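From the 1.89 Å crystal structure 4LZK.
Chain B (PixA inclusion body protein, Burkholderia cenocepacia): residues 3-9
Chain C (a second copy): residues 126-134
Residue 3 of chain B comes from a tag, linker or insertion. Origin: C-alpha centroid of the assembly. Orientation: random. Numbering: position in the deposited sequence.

Chain B (3-9) AMKVDPN
Chain C (126-134) SAAETPDLI

The chain B stretch is extended, without regular helix or strand; from Met B4 to Asp B7 phi runs from -66° to -115° and psi from 110° to 135°, before Pro B8 (-64°/-12°) bends the chain. In chain C, a 3-10 segment spans Ala C127 to Glu C129, Thr C130 (-124°/113°) and Pro C131 (-52°/136°) are extended, and a type I turn runs from Pro C131 to Ile C134, closed by Ile C134 N to Pro C131 O at 3.0 Å.

The backbones meet in a single beta bridge between Met B4 and Pro C131, with CA atoms 5.0 Å apart and the hydrogen-bond pattern of a parallel bridge, Met B4 reaching the residues before and after Pro C131, the two chains running in the same general sense; the CA atoms of Ala B3 and Asp C132 lie 4.4 Å apart. Met B4 N donates to both Thr C130 O (2.9 Å) and Ala C127 O (3.1 Å), at angles of 135° and 136°, as expected of a shared proton. Met B4 O accepts from Asp C132 N at 2.7 Å. Tag-derived Ala B3 adds a bond from its N to Ala C127 O (3.1 Å) and a weak one to Thr C130 O (3.5 Å).

Proline has no amide hydrogen, so Pro C131 contributes no donor to the bridge. Beyond it, Asp C132, with chi1 p, brings OD1 to within 2.9 Å of Val B6 N, a nearly straight bond (161°) that extends the pairing through a side chain.

Val B6 (chi1 t) points toward chain C and divides its methyls: CG2 lies 3.5 Å from Pro C131 CB, and CG1 3.7 Å from Leu C133 CD1. Leu C133, m then t, also points across, its CD2 4.2 Å from Pro B8 CG. Selenomethionine Met B4 (t, t, p) leaves sideways, placing CE 4.0 Å from Pro C131 CD. These apolar contacts accompany the polar bridge, and 478 Å² is buried between the two stretches, both sides summed.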

# COMPACT_ATOMS: atom_id res chain seq x y z
N ALA B 3 -23.51 -26.99 20.56
CA ALA B 3 -22.49 -27.84 21.22
C ALA B 3 -22.06 -29.04 20.36
O ALA B 3 -21.76 -30.07 20.88
CB ALA B 3 -23.01 -28.34 22.57
N MSE B 4 -22.02 -28.91 19.05
CA MSE B 4 -21.47 -30.00 18.23
C MSE B 4 -19.98 -30.20 18.46
O MSE B 4 -19.21 -29.23 18.52
CB MSE B 4 -21.76 -29.71 16.75
CG MSE B 4 -21.45 -30.88 15.86
SE MSE B 4 -21.19 -30.11 14.12
CE MSE B 4 -20.25 -28.40 14.40
N LYS B 5 -19.56 -31.46 18.60
CA LYS B 5 -18.15 -31.77 18.85
C LYS B 5 -17.36 -31.48 17.61
O LYS B 5 -17.64 -32.05 16.55
CB LYS B 5 -17.94 -33.24 19.23
N VAL B 6 -16.37 -30.62 17.72
CA VAL B 6 -15.44 -30.45 16.65
C VAL B 6 -14.12 -30.94 17.20
O VAL B 6 -13.74 -30.58 18.31
CB VAL B 6 -15.39 -28.97 16.18
CG1 VAL B 6 -14.35 -28.77 15.07
CG2 VAL B 6 -16.75 -28.58 15.61
N ASP B 7 -13.44 -31.78 16.45
CA ASP B 7 -12.12 -32.25 16.87
C ASP B 7 -11.01 -31.31 16.32
O ASP B 7 -10.74 -31.26 15.13
CB ASP B 7 -11.89 -33.67 16.41
CG ASP B 7 -10.45 -34.13 16.63
OD1 ASP B 7 -9.79 -33.70 17.61
OD2 ASP B 7 -9.98 -34.92 15.79
N PRO B 8 -10.39 -30.56 17.21
CA PRO B 8 -9.35 -29.53 16.80
C PRO B 8 -8.13 -30.15 16.17
O PRO B 8 -7.32 -29.44 15.55
CB PRO B 8 -8.99 -28.85 18.12
CG PRO B 8 -9.42 -29.77 19.21
CD PRO B 8 -10.55 -30.64 18.67
N ASN B 9 -8.00 -31.48 16.26
CA ASN B 9 -6.84 -32.14 15.69
C ASN B 9 -7.07 -32.79 14.36
O ASN B 9 -6.14 -33.36 13.82
CB ASN B 9 -6.27 -33.18 16.67
CG ASN B 9 -5.79 -32.55 17.99
OD1 ASN B 9 -5.31 -31.42 18.03
ND2 ASN B 9 -5.92 -33.30 19.06
N SER C 126 -28.57 -23.06 16.55
CA SER C 126 -28.83 -24.31 17.33
C SER C 126 -27.49 -24.94 17.66
O SER C 126 -26.43 -24.58 17.06
CB SER C 126 -29.66 -25.26 16.52
OG SER C 126 -28.91 -25.71 15.38
N ALA C 127 -27.50 -25.91 18.57
CA ALA C 127 -26.27 -26.56 18.99
C ALA C 127 -25.62 -27.30 17.78
O ALA C 127 -24.37 -27.39 17.64
CB ALA C 127 -26.59 -27.54 20.16
N ALA C 128 -26.49 -27.84 16.90
CA ALA C 128 -26.05 -28.66 15.76
C ALA C 128 -25.20 -27.83 14.76
O ALA C 128 -24.43 -28.38 13.97
CB ALA C 128 -27.27 -29.21 15.04
N GLU C 129 -25.45 -26.52 14.81
CA GLU C 129 -24.85 -25.50 13.95
C GLU C 129 -23.68 -24.75 14.68
O GLU C 129 -23.20 -23.75 14.18
CB GLU C 129 -25.92 -24.49 13.60
CG GLU C 129 -26.87 -24.89 12.48
CD GLU C 129 -28.04 -23.89 12.37
OE1 GLU C 129 -28.02 -23.01 11.49
OE2 GLU C 129 -28.94 -23.90 13.28
N THR C 130 -23.34 -25.13 15.91
CA THR C 130 -22.32 -24.39 16.66
C THR C 130 -21.22 -25.35 17.08
O THR C 130 -21.47 -26.30 17.85
CB THR C 130 -22.90 -23.70 17.92
OG1 THR C 130 -24.05 -22.94 17.54
CG2 THR C 130 -21.87 -22.73 18.58
N PRO C 131 -20.01 -25.18 16.53
CA PRO C 131 -18.89 -25.89 17.15
C PRO C 131 -18.79 -25.65 18.66
O PRO C 131 -18.88 -24.52 19.14
CB PRO C 131 -17.66 -25.32 16.43
CG PRO C 131 -18.21 -24.95 15.07
CD PRO C 131 -19.62 -24.52 15.25
N ASP C 132 -18.55 -26.72 19.41
CA ASP C 132 -18.29 -26.59 20.85
C ASP C 132 -17.07 -25.71 21.08
O ASP C 132 -17.00 -25.03 22.09
CB ASP C 132 -18.10 -27.97 21.55
CG ASP C 132 -16.89 -28.79 21.04
OD1 ASP C 132 -16.44 -28.65 19.86
OD2 ASP C 132 -16.41 -29.66 21.83
N LEU C 133 -16.14 -25.72 20.12
CA LEU C 133 -14.92 -24.92 20.21
C LEU C 133 -15.21 -23.42 20.37
O LEU C 133 -14.33 -22.67 20.80
CB LEU C 133 -14.02 -25.17 18.98
CG LEU C 133 -13.31 -26.52 18.86
CD1 LEU C 133 -12.60 -26.65 17.51
CD2 LEU C 133 -12.31 -26.76 20.00
N ILE C 134 -16.44 -22.97 20.05
CA ILE C 134 -16.78 -21.55 20.11
C ILE C 134 -17.48 -21.18 21.41
O ILE C 134 -18.50 -21.75 21.77
CB ILE C 134 -17.66 -21.05 18.91
CG1 ILE C 134 -17.00 -21.26 17.57
CG2 ILE C 134 -17.95 -19.58 19.05
CD1 ILE C 134 -17.94 -21.05 16.38